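Local coordinates for penicillin binding protein 2X (Streptococcus thermophilus, PDB 5U47) that probably cross-links the peptides of neighbouring glycan strands in septal peptidoglycan as a transpeptidase, and binds penicillin, at residues A[622-627]-A[645-650]; A[285-290]-A[386-391]; A[682-687]-A[701-706]; A[394-399]-A[410-415]. The protein carries 1 engineered substitution. All coordinates share one frame; numbering follows the deposited sequence.

Contact 1: A[622-627]-A[645-650]; sequences GNKIEK and MTNEFT
Glu626 and Lys627 pair together with the single residue Met645, a classic beta bulge where the edge strand of the three-stranded sheet of a PASTA domain runs antiparallel to the central strand. Met645 O is gripped by two amides, Glu626 N at 2.9 Å and Lys627 N at 3.2 Å, the second in the carbonyl plane on a lone pair. Met645 N returns a bond to Lys627 O. The extra residue turns the Glu626 side chain toward the partner strand. Its CG lies anti to the backbone N (chi1 -178°) and the chain runs on extended, side by side with Met645. From CB, 3.6 Å from Met645 O, it passes CG and CD, both near Met645 CE, and forks at the carboxylate. OE2 touches CE, while OE1 reaches the backbone of Asn647 and accepts a hydrogen bond from a water that also donates to Thr646 O. Met645 CE also packs against Lys627 CD, and Trp669 of helix 660-670 lies against both side chains. Beyond the bulge Asn647 clasps Lys624 at both ends: its N donates to Lys624 O, and its OD1 accepts from Lys624 N, which stands 57° out of the amide carbonyl plane. Thr646 OG1, hydrogen-bonded also to Leu619 O of the other edge strand, takes the N-H of Gly622 at 3.1 Å.

Contact 2: A[285-290]-A[386-391]; sequences RLYEAQ and FGMVGE
The ring of Tyr287 carries Met388 CB over the centre of one face, a CH-pi contact with CB 3.7 Å from the centroid and 10° off the normal. Met388 CG sits over the same face, 3.5 Å from Tyr287 CE2, and the bend at chi2 (-68°) leaves SD oblique to the ring in a Met-aromatic contact, 4.7 Å from the centroid. Gly390 O and Glu391 CA lie at the Tyr287 edge, near its plane. The Phe386 side chain crosses that of Tyr287 at about a right angle, with CE1 4.0 Å from Tyr287 CB. At the edge of the Phe386 ring, near its plane, comes Leu286 CD2. No direct hydrogen bond joins 285-290 to 386-391; a water takes that part, bonded to Tyr287 OH at 2.7 Å and donating to Val389 O, and just past the second segment Ser392 bonds the backbones of Tyr287 and Glu288. Glu391 CA approaches Tyr287 O at 3.4 Å in a CA-H...O contact, and its carboxylate is held within its own loop by Thr384 and Arg385. The contact joins two irregular loops of the transpeptidase domain, one leading to helix 297-308, with Val417 of helix 416-427 against Phe386. Leu176 and Ser179 of helix 175-179 pack on Met388. The chemistry is therefore dispersion between an aromatic face, a thioether chain and apolar groups, with a water linking the tyrosine hydroxyl to Val389 O.

Contact 3: A[682-687]-A[701-706]; sequences GTVTKQ and ITITLG
Thr704 O draws the amides of two successive residues, Thr685 and Lys686, in a classic beta bulge that interrupts the antiparallel pairing of edge strand 683-687 with the central strand 700-706 of a PASTA domain. This oxygen meets three donors of unequal strength: Thr685 N holds it at 2.8 Å, nearly straight at 171°, while Lys686 N and Thr685 OG1 add weak bonds, each at 3.5 Å. Val684 CA also approaches it in a CA-H...O contact. Thr685 OG1 stands between its backbone N and carbonyl carbon (chi1 56°), which brings it beside both Thr704 O and Thr704 CG2. Thr704 is satisfied on its amide side too, its N donating to Lys686 O at 2.9 Å. On the other side of the bulge Thr683 and Gly706 exchange two backbone bonds. Gly706 N reaches Thr683 O at 2.8 Å, and Thr683 N reaches Gly706 O from well above the carbonyl plane. At the far end of the pairing, Thr702 N donates to Ser688 OG. The polar end of Gln687 is turned to the loops: OE1 accepts from Met655 N, and NE2 donates to Val689 O and Pro653 O. Its CB packs on Ile703 CD1. Val684, Ile703 and Leu705 share the apolar face of the sheet with Gln687; Val663 and Lys660 of helix 660-670 lie against Val684 and Leu705, respectively. There Val684 CG2 touches two branches of the partner strand, 3.7 Å from Ile703 CG2 and 4.0 Å from Leu705 CD2.

Contact 4: A[394-399]-A[410-415]; sequences GIVSQN and QGISVT
Ile395 and Ser413 face each other as an antiparallel hydrogen-bonded pair, the one well-bonded pair of a short two-stranded ribbon in the transpeptidase domain. Ser413 N points almost straight at Ile395 O (2.9 Å, 177°) and lies in its carbonyl plane, whereas Ile395 N reaches Ser413 O from 38° above the plane. Their side chains share one face, CB to CB at 3.9 Å. On the other face Val396 CG2 lies alongside Ile412 CD1, the two side chains pointing the same way. Toward Ser397 the strands part and water enters. One water donates to both Ile395 O and Gly411 O; a second accepts from Ser397 N and donates to Gly411 O. Asn402 of helix 400-405 gives Gly411 O a further bond. Outward from there, Ser397 OG, anti to its backbone N (chi1 174°), accepts from Asn399 N at 3.0 Å in an ST turn, just before Asn399 caps that helix with a weak bond from OD1 to Val401 N. At the opposite end Gln290 OE1 takes Gly394 N, and Thr415 N-caps helix 416-427. Direct backbone hydrogen bonds thus secure a single pair, while water and an amide side chain meet the needs of Gly411 O where the ribbon opens.

In the fold
Contacts 1 and 3 hold equivalent elements in two successive PASTA domains: each joins an outer strand to the central strand of a three-stranded sheet, and each carries a classic beta bulge. Their centres lie about 24 Å apart, toward the periphery of the chain. Contact 2 is nearest the chain's centre, about 7 Å from it, and relies on aromatic and apolar contact without direct hydrogen bonds between its two segments. Contact 4, in the same transpeptidase domain, is a short, water-bridged strand pair; contacts 2 and 4 touch, Thr415 CG2 packing against the backbone of Tyr287 and Ala289. All four are partly buried, contact 1 having the largest share of exposed residues.

Contact 1: A[622-627]-A[645-650]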
loop_
_atom_site.group_PDB
_atom_site.type_symbol
_atom_site.label_atom_id
_atom_site.label_comp_id
_atom_site.label_asym_id
_atom_site.label_seq_id
_atom_site.Cartn_x
_atom_site.Cartn_y
_atom_site.Cartn_z
ATOM N N GLY A 622 16.360 18.165 4.293
ATOM C CA GLY A 622 17.674 17.560 4.521
ATOM C C GLY A 622 17.629 16.043 4.619
ATOM O O GLY A 622 16.584 15.460 4.946
ATOM N N ASN A 623 18.768 15.406 4.341
ATOM C CA ASN A 623 18.866 13.951 4.401
ATOM C C ASN A 623 19.273 13.391 5.781
ATOM O O ASN A 623 19.535 12.205 5.899
ATOM C CB ASN A 623 19.787 13.401 3.302
ATOM C CG ASN A 623 21.218 13.866 3.431
ATOM O OD1 ASN A 623 21.570 14.592 4.350
ATOM N ND2 ASN A 623 22.055 13.434 2.505
ATOM N N LYS A 624 19.291 14.226 6.815
ATOM C CA LYS A 624 19.658 13.760 8.156
ATOM C C LYS A 624 18.685 14.284 9.184
ATOM O O LYS A 624 18.250 15.434 9.098
ATOM C CB LYS A 624 21.038 14.280 8.584
ATOM C CG LYS A 624 22.213 13.993 7.657
ATOM C CD LYS A 624 22.521 12.516 7.535
ATOM C CE LYS A 624 23.745 12.297 6.648
ATOM N NZ LYS A 624 23.939 10.858 6.316
ATOM N N ILE A 625 18.382 13.448 10.177
ATOM C CA ILE A 625 17.575 13.881 11.313
ATOM C C ILE A 625 18.470 14.676 12.286
ATOM O O ILE A 625 19.479 14.152 12.772
ATOM C CB ILE A 625 16.946 12.682 12.031
ATOM C CG1 ILE A 625 15.893 12.078 11.113
ATOM C CG2 ILE A 625 16.340 13.107 13.370
ATOM C CD1 ILE A 625 15.203 10.848 11.662
ATOM N N GLU A 626 18.091 15.923 12.560
ATOM C CA GLU A 626 18.819 16.785 13.484
ATOM C C GLU A 626 18.155 16.818 14.866
ATOM O O GLU A 626 18.847 16.781 15.883
ATOM C CB GLU A 626 18.938 18.188 12.907
ATOM C CG GLU A 626 19.723 19.145 13.773
ATOM C CD GLU A 626 19.905 20.496 13.114
ATOM O OE1 GLU A 626 20.202 20.543 11.898
ATOM O OE2 GLU A 626 19.755 21.516 13.817
ATOM N N LYS A 627 16.829 16.921 14.908
ATOM C CA LYS A 627 16.098 16.914 16.181
ATOM C C LYS A 627 14.784 16.188 16.046
ATOM O O LYS A 627 14.211 16.109 14.936
ATOM C CB LYS A 627 15.806 18.330 16.672
ATOM C CG LYS A 627 17.024 19.101 17.110
ATOM C CD LYS A 627 16.661 20.497 17.574
ATOM C CE LYS A 627 17.924 21.299 17.842
ATOM N NZ LYS A 627 17.607 22.702 18.195
ATOM N N MET A 645 12.807 17.086 12.765
ATOM C CA MET A 645 13.418 18.230 12.080
ATOM C C MET A 645 14.668 17.768 11.365
ATOM O O MET A 645 15.582 17.261 11.995
ATOM C CB MET A 645 13.775 19.353 13.040
ATOM C CG MET A 645 14.144 20.667 12.337
ATOM S SD MET A 645 14.624 21.932 13.526
ATOM C CE MET A 645 16.277 21.393 13.940
ATOM N N THR A 646 14.710 17.961 10.051
ATOM C CA THR A 646 15.872 17.546 9.277
ATOM C C THR A 646 16.935 18.622 9.368
ATOM O O THR A 646 16.691 19.704 9.911
ATOM C CB THR A 646 15.543 17.336 7.793
ATOM O OG1 THR A 646 15.281 18.603 7.175
ATOM C CG2 THR A 646 14.350 16.410 7.638
ATOM N N ASN A 647 18.101 18.335 8.796
ATOM C CA ASN A 647 19.204 19.290 8.821
ATOM C C ASN A 647 19.083 20.423 7.785
ATOM O O ASN A 647 19.955 21.269 7.722
ATOM C CB ASN A 647 20.569 18.590 8.711
ATOM C CG ASN A 647 20.770 17.874 7.399
ATOM O OD1 ASN A 647 19.823 17.385 6.777
ATOM N ND2 ASN A 647 22.019 17.759 6.996
ATOM N N GLU A 648 18.023 20.437 6.976
ATOM C CA GLU A 648 17.808 21.546 6.030
ATOM C C GLU A 648 16.344 21.961 6.091
ATOM O O GLU A 648 15.493 21.411 5.392
ATOM C CB GLU A 648 18.231 21.185 4.614
ATOM C CG GLU A 648 18.104 22.370 3.670
ATOM C CD GLU A 648 18.623 22.093 2.278
ATOM O OE1 GLU A 648 19.010 20.935 1.999
ATOM O OE2 GLU A 648 18.630 23.041 1.460
ATOM N N PHE A 649 16.078 22.961 6.921
ATOM C CA PHE A 649 14.716 23.413 7.210
ATOM C C PHE A 649 14.698 24.938 7.259
ATOM O O PHE A 649 15.158 25.536 8.232
ATOM C CB PHE A 649 14.263 22.758 8.534
ATOM C CG PHE A 649 12.904 23.196 9.027
ATOM C CD1 PHE A 649 11.808 23.221 8.176
ATOM C CD2 PHE A 649 12.715 23.511 10.363
ATOM C CE1 PHE A 649 10.555 23.601 8.638
ATOM C CE2 PHE A 649 11.462 23.884 10.835
ATOM C CZ PHE A 649 10.380 23.930 9.971
ATOM N N THR A 650 14.169 25.549 6.199
ATOM C CA THR A 650 14.171 27.010 6.061
ATOM C C THR A 650 12.835 27.688 5.766
ATOM O O THR A 650 12.766 28.916 5.816
ATOM C CB THR A 650 15.104 27.429 4.907
ATOM O OG1 THR A 650 14.600 26.882 3.683
ATOM C CG2 THR A 650 16.544 26.949 5.147
HETATM O O HOH W 1 17.694 22.131 10.647
#

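Contact 2: A[285-290]-A[386-391]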
loop_
_atom_site.group_PDB
_atom_site.type_symbol
_atom_site.label_atom_id
_atom_site.label_comp_id
_atom_site.label_asym_id
_atom_site.label_seq_id
_atom_site.Cartn_x
_atom_site.Cartn_y
_atom_site.Cartn_z
ATOM N N ARG A 285 2.087 -0.821 -8.935
ATOM C CA ARG A 285 1.372 0.342 -9.435
ATOM C C ARG A 285 0.817 1.274 -8.388
ATOM O O ARG A 285 0.390 2.357 -8.741
ATOM C CB ARG A 285 0.223 -0.050 -10.341
ATOM C CG ARG A 285 0.597 -1.051 -11.396
ATOM C CD ARG A 285 0.044 -0.636 -12.745
ATOM N NE ARG A 285 1.014 0.238 -13.380
ATOM C CZ ARG A 285 2.099 -0.187 -14.018
ATOM N NH1 ARG A 285 2.375 -1.484 -14.104
ATOM N NH2 ARG A 285 2.919 0.693 -14.566
ATOM N N LEU A 286 0.786 0.854 -7.121
ATOM C CA LEU A 286 0.296 1.735 -6.082
ATOM C C LEU A 286 1.355 2.761 -5.673
ATOM O O LEU A 286 1.038 3.935 -5.494
ATOM C CB LEU A 286 -0.154 0.939 -4.852
ATOM C CG LEU A 286 -0.694 1.749 -3.669
ATOM C CD1 LEU A 286 -1.877 2.638 -4.067
ATOM C CD2 LEU A 286 -1.075 0.827 -2.546
ATOM N N TYR A 287 2.603 2.330 -5.521
ATOM C CA TYR A 287 3.625 3.247 -5.001
ATOM C C TYR A 287 4.999 3.282 -5.668
ATOM O O TYR A 287 5.841 4.091 -5.258
ATOM C CB TYR A 287 3.810 2.989 -3.480
ATOM C CG TYR A 287 4.165 1.576 -3.165
ATOM C CD1 TYR A 287 5.479 1.138 -3.224
ATOM C CD2 TYR A 287 3.180 0.654 -2.840
ATOM C CE1 TYR A 287 5.814 -0.183 -2.944
ATOM C CE2 TYR A 287 3.498 -0.655 -2.567
ATOM C CZ TYR A 287 4.829 -1.063 -2.614
ATOM O OH TYR A 287 5.141 -2.371 -2.371
ATOM N N GLU A 288 5.240 2.436 -6.667
ATOM C CA GLU A 288 6.538 2.421 -7.352
ATOM C C GLU A 288 6.482 3.094 -8.700
ATOM O O GLU A 288 7.330 3.931 -9.016
ATOM C CB GLU A 288 7.060 0.994 -7.524
ATOM C CG GLU A 288 7.428 0.324 -6.226
ATOM C CD GLU A 288 8.031 -1.045 -6.425
ATOM O OE1 GLU A 288 7.822 -1.632 -7.514
ATOM O OE2 GLU A 288 8.704 -1.528 -5.482
ATOM N N ALA A 289 5.493 2.715 -9.506
ATOM C CA ALA A 289 5.348 3.277 -10.854
ATOM C C ALA A 289 5.198 4.810 -10.837
ATOM O O ALA A 289 4.422 5.337 -10.055
ATOM C CB ALA A 289 4.130 2.670 -11.550
ATOM N N GLN A 290 5.974 5.500 -11.671
ATOM C CA GLN A 290 5.865 6.955 -11.835
ATOM C C GLN A 290 5.266 7.207 -13.205
ATOM O O GLN A 290 5.697 6.603 -14.173
ATOM C CB GLN A 290 7.223 7.645 -11.754
ATOM C CG GLN A 290 7.816 7.585 -10.362
ATOM C CD GLN A 290 9.111 8.343 -10.231
ATOM O OE1 GLN A 290 9.487 8.742 -9.134
ATOM N NE2 GLN A 290 9.809 8.542 -11.342
ATOM N N PHE A 386 4.122 6.234 3.421
ATOM C CA PHE A 386 2.975 5.642 4.075
ATOM C C PHE A 386 3.205 4.275 4.719
ATOM O O PHE A 386 2.312 3.785 5.403
ATOM C CB PHE A 386 1.708 5.679 3.191
ATOM C CG PHE A 386 1.619 4.635 2.120
ATOM C CD1 PHE A 386 2.706 4.269 1.344
ATOM C CD2 PHE A 386 0.355 4.107 1.784
ATOM C CE1 PHE A 386 2.560 3.363 0.319
ATOM C CE2 PHE A 386 0.213 3.187 0.770
ATOM C CZ PHE A 386 1.328 2.811 0.042
ATOM N N GLY A 387 4.380 3.690 4.514
ATOM C CA GLY A 387 4.744 2.454 5.164
ATOM C C GLY A 387 5.411 1.421 4.299
ATOM O O GLY A 387 6.002 0.493 4.818
ATOM N N MET A 388 5.317 1.564 2.987
ATOM C CA MET A 388 5.917 0.581 2.103
ATOM C C MET A 388 7.357 0.933 1.786
ATOM O O MET A 388 7.714 2.118 1.748
ATOM C CB MET A 388 5.162 0.504 0.779
ATOM C CG MET A 388 3.759 -0.031 0.877
ATOM S SD MET A 388 3.668 -1.785 1.314
ATOM C CE MET A 388 1.915 -2.081 1.092
ATOM N N VAL A 389 8.197 -0.080 1.584
ATOM C CA VAL A 389 9.577 0.172 1.166
ATOM C C VAL A 389 9.599 0.175 -0.361
ATOM O O VAL A 389 8.792 -0.505 -1.003
ATOM C CB VAL A 389 10.580 -0.846 1.744
ATOM C CG1 VAL A 389 10.538 -0.805 3.270
ATOM C CG2 VAL A 389 10.312 -2.244 1.221
ATOM N N GLY A 390 10.528 0.945 -0.926
ATOM C CA GLY A 390 10.668 1.116 -2.391
ATOM C C GLY A 390 9.670 2.071 -3.040
ATOM O O GLY A 390 9.333 1.932 -4.217
ATOM N N GLU A 391 9.158 3.027 -2.279
ATOM C CA GLU A 391 8.217 3.989 -2.843
ATOM C C GLU A 391 8.978 5.023 -3.685
ATOM O O GLU A 391 10.048 5.459 -3.289
ATOM C CB GLU A 391 7.461 4.703 -1.722
ATOM C CG GLU A 391 6.416 5.690 -2.209
ATOM C CD GLU A 391 5.767 6.496 -1.098
ATOM O OE1 GLU A 391 6.310 6.517 0.051
ATOM O OE2 GLU A 391 4.727 7.143 -1.395
HETATM O O HOH W 2 7.168 -2.707 -0.616
#

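Contact 3: A[682-687]-A[701-706]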
loop_
_atom_site.group_PDB
_atom_site.type_symbol
_atom_site.label_atom_id
_atom_site.label_comp_id
_atom_site.label_asym_id
_atom_site.label_seq_id
_atom_site.Cartn_x
_atom_site.Cartn_y
_atom_site.Cartn_z
ATOM N N GLY A 682 -6.798 21.712 21.412
ATOM C CA GLY A 682 -6.968 21.617 19.986
ATOM C C GLY A 682 -5.738 21.506 19.116
ATOM O O GLY A 682 -4.599 21.484 19.574
ATOM N N THR A 683 -6.026 21.402 17.829
ATOM C CA THR A 683 -5.044 21.310 16.791
ATOM C C THR A 683 -5.246 22.525 15.903
ATOM O O THR A 683 -6.332 23.106 15.850
ATOM C CB THR A 683 -5.227 20.035 15.939
ATOM O OG1 THR A 683 -6.603 19.914 15.570
ATOM C CG2 THR A 683 -4.826 18.800 16.703
ATOM N N VAL A 684 -4.194 22.874 15.196
ATOM C CA VAL A 684 -4.168 24.045 14.343
ATOM C C VAL A 684 -5.229 23.993 13.238
ATOM O O VAL A 684 -5.340 22.981 12.502
ATOM C CB VAL A 684 -2.779 24.184 13.699
ATOM C CG1 VAL A 684 -2.723 25.344 12.705
ATOM C CG2 VAL A 684 -1.717 24.334 14.770
ATOM N N THR A 685 -6.007 25.071 13.145
ATOM C CA THR A 685 -7.003 25.227 12.072
ATOM C C THR A 685 -6.675 26.411 11.156
ATOM O O THR A 685 -7.207 26.490 10.061
ATOM C CB THR A 685 -8.442 25.387 12.599
ATOM O OG1 THR A 685 -8.514 26.498 13.509
ATOM C CG2 THR A 685 -8.907 24.102 13.291
ATOM N N LYS A 686 -5.839 27.339 11.619
ATOM C CA LYS A 686 -5.436 28.489 10.800
ATOM C C LYS A 686 -4.080 29.003 11.273
ATOM O O LYS A 686 -3.731 28.873 12.449
ATOM C CB LYS A 686 -6.472 29.631 10.858
ATOM C CG LYS A 686 -7.883 29.265 10.400
ATOM C CD LYS A 686 -8.829 30.457 10.359
ATOM C CE LYS A 686 -8.434 31.457 9.279
ATOM N NZ LYS A 686 -9.423 32.569 9.165
ATOM N N GLN A 687 -3.316 29.574 10.342
ATOM C CA GLN A 687 -2.010 30.172 10.649
ATOM C C GLN A 687 -1.997 31.525 9.931
ATOM O O GLN A 687 -2.489 31.629 8.820
ATOM C CB GLN A 687 -0.858 29.258 10.218
ATOM C CG GLN A 687 -0.777 28.943 8.736
ATOM C CD GLN A 687 0.215 27.830 8.476
ATOM O OE1 GLN A 687 -0.088 26.672 8.724
ATOM N NE2 GLN A 687 1.390 28.168 7.965
ATOM N N ILE A 701 3.760 34.431 14.696
ATOM C CA ILE A 701 2.655 33.817 14.005
ATOM C C ILE A 701 1.474 33.740 14.960
ATOM O O ILE A 701 1.640 33.476 16.158
ATOM C CB ILE A 701 2.958 32.383 13.530
ATOM C CG1 ILE A 701 4.265 32.295 12.733
ATOM C CG2 ILE A 701 1.806 31.867 12.683
ATOM C CD1 ILE A 701 4.685 30.867 12.422
ATOM N N THR A 702 0.289 34.006 14.430
ATOM C CA THR A 702 -0.935 33.801 15.182
ATOM C C THR A 702 -1.489 32.462 14.703
ATOM O O THR A 702 -1.784 32.274 13.514
ATOM C CB THR A 702 -1.969 34.920 15.001
ATOM O OG1 THR A 702 -1.451 36.124 15.553
ATOM C CG2 THR A 702 -3.264 34.577 15.742
ATOM N N ILE A 703 -1.595 31.529 15.636
ATOM C CA ILE A 703 -2.115 30.198 15.360
ATOM C C ILE A 703 -3.485 30.040 16.006
ATOM O O ILE A 703 -3.635 30.246 17.219
ATOM C CB ILE A 703 -1.179 29.151 15.969
ATOM C CG1 ILE A 703 0.140 29.096 15.187
ATOM C CG2 ILE A 703 -1.835 27.772 16.044
ATOM C CD1 ILE A 703 0.019 28.539 13.787
ATOM N N THR A 704 -4.459 29.620 15.207
ATOM C CA THR A 704 -5.791 29.334 15.688
ATOM C C THR A 704 -5.874 27.832 15.929
ATOM O O THR A 704 -5.467 27.028 15.077
ATOM C CB THR A 704 -6.853 29.775 14.669
ATOM O OG1 THR A 704 -6.692 31.173 14.408
ATOM C CG2 THR A 704 -8.290 29.519 15.189
ATOM N N LEU A 705 -6.378 27.459 17.097
ATOM C CA LEU A 705 -6.556 26.058 17.470
ATOM C C LEU A 705 -8.054 25.718 17.499
ATOM O O LEU A 705 -8.869 26.518 17.941
ATOM C CB LEU A 705 -5.959 25.786 18.855
ATOM C CG LEU A 705 -4.474 26.056 19.035
ATOM C CD1 LEU A 705 -4.107 25.930 20.506
ATOM C CD2 LEU A 705 -3.651 25.121 18.171
ATOM N N GLY A 706 -8.394 24.528 17.018
ATOM C CA GLY A 706 -9.772 24.036 17.010
ATOM C C GLY A 706 -9.795 22.665 17.671
ATOM O O GLY A 706 -9.177 21.714 17.171
#

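Contact 4: A[394-399]-A[410-415]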
loop_
_atom_site.group_PDB
_atom_site.type_symbol
_atom_site.label_atom_id
_atom_site.label_comp_id
_atom_site.label_asym_id
_atom_site.label_seq_id
_atom_site.Cartn_x
_atom_site.Cartn_y
_atom_site.Cartn_z
ATOM N N GLY A 394 8.168 10.624 -7.510
ATOM C CA GLY A 394 7.603 11.418 -8.568
ATOM C C GLY A 394 8.644 12.459 -8.987
ATOM O O GLY A 394 9.766 12.503 -8.453
ATOM N N ILE A 395 8.283 13.277 -9.959
ATOM C CA ILE A 395 9.202 14.311 -10.503
ATOM C C ILE A 395 8.402 15.558 -10.802
ATOM O O ILE A 395 7.453 15.508 -11.581
ATOM C CB ILE A 395 9.897 13.841 -11.804
ATOM C CG1 ILE A 395 10.630 12.511 -11.585
ATOM C CG2 ILE A 395 10.885 14.902 -12.319
ATOM C CD1 ILE A 395 11.194 11.889 -12.858
ATOM N N VAL A 396 8.776 16.676 -10.183
ATOM C CA VAL A 396 8.107 17.949 -10.419
ATOM C C VAL A 396 9.131 18.916 -11.011
ATOM O O VAL A 396 10.203 19.089 -10.470
ATOM C CB VAL A 396 7.494 18.512 -9.142
ATOM C CG1 VAL A 396 6.840 19.861 -9.416
ATOM C CG2 VAL A 396 6.488 17.518 -8.573
ATOM N N SER A 397 8.784 19.518 -12.139
ATOM C CA SER A 397 9.685 20.405 -12.846
ATOM C C SER A 397 9.419 21.849 -12.507
ATOM O O SER A 397 8.284 22.233 -12.233
ATOM C CB SER A 397 9.508 20.224 -14.354
ATOM O OG SER A 397 10.275 21.164 -15.060
ATOM N N GLN A 398 10.466 22.649 -12.521
ATOM C CA GLN A 398 10.287 24.087 -12.306
ATOM C C GLN A 398 10.441 24.867 -13.624
ATOM O O GLN A 398 10.572 26.078 -13.603
ATOM C CB GLN A 398 11.189 24.605 -11.176
ATOM C CG GLN A 398 10.932 23.934 -9.806
ATOM C CD GLN A 398 9.476 24.025 -9.322
ATOM O OE1 GLN A 398 8.777 25.011 -9.581
ATOM N NE2 GLN A 398 9.020 22.994 -8.596
ATOM N N ASN A 399 10.409 24.161 -14.767
ATOM C CA ASN A 399 10.463 24.802 -16.081
ATOM C C ASN A 399 9.072 25.375 -16.393
ATOM O O ASN A 399 8.070 24.689 -16.193
ATOM C CB ASN A 399 10.851 23.781 -17.146
ATOM C CG ASN A 399 10.963 24.388 -18.518
ATOM O OD1 ASN A 399 10.042 24.286 -19.334
ATOM N ND2 ASN A 399 12.072 25.045 -18.779
ATOM N N GLN A 410 0.459 16.872 -17.438
ATOM C CA GLN A 410 1.570 16.463 -18.279
ATOM C C GLN A 410 2.788 17.256 -17.813
ATOM O O GLN A 410 2.648 18.344 -17.276
ATOM C CB GLN A 410 1.306 16.751 -19.758
ATOM C CG GLN A 410 0.022 16.153 -20.321
ATOM C CD GLN A 410 0.039 14.647 -20.570
ATOM O OE1 GLN A 410 -0.966 14.107 -21.030
ATOM N NE2 GLN A 410 1.170 13.969 -20.306
ATOM N N GLY A 411 3.981 16.731 -18.062
ATOM C CA GLY A 411 5.207 17.403 -17.625
ATOM C C GLY A 411 5.425 17.316 -16.124
ATOM O O GLY A 411 6.206 18.086 -15.558
ATOM N N ILE A 412 4.717 16.386 -15.490
ATOM C CA ILE A 412 4.802 16.134 -14.060
ATOM C C ILE A 412 4.598 14.626 -13.853
ATOM O O ILE A 412 3.755 14.023 -14.505
ATOM C CB ILE A 412 3.776 16.972 -13.253
ATOM C CG1 ILE A 412 3.952 16.740 -11.748
ATOM C CG2 ILE A 412 2.335 16.655 -13.651
ATOM C CD1 ILE A 412 3.176 17.708 -10.886
ATOM N N SER A 413 5.399 14.020 -12.984
ATOM C CA SER A 413 5.309 12.592 -12.716
ATOM C C SER A 413 4.866 12.351 -11.300
ATOM O O SER A 413 5.392 12.969 -10.369
ATOM C CB SER A 413 6.649 11.920 -12.928
ATOM O OG SER A 413 7.016 12.035 -14.278
ATOM N N VAL A 414 3.916 11.437 -11.151
ATOM C CA VAL A 414 3.356 11.076 -9.839
ATOM C C VAL A 414 3.282 9.562 -9.662
ATOM O O VAL A 414 3.493 8.808 -10.617
ATOM C CB VAL A 414 1.903 11.593 -9.703
ATOM C CG1 VAL A 414 1.827 13.088 -9.964
ATOM C CG2 VAL A 414 0.937 10.844 -10.632
ATOM N N THR A 415 2.987 9.130 -8.435
ATOM C CA THR A 415 2.671 7.752 -8.146
ATOM C C THR A 415 1.178 7.742 -7.852
ATOM O O THR A 415 0.574 8.786 -7.546
ATOM C CB THR A 415 3.387 7.208 -6.896
ATOM O OG1 THR A 415 3.028 8.006 -5.765
ATOM C CG2 THR A 415 4.861 7.261 -7.083
HETATM O O HOH W 3 8.508 16.397 -14.271
HETATM O O HOH W 4 6.234 19.322 -13.140
#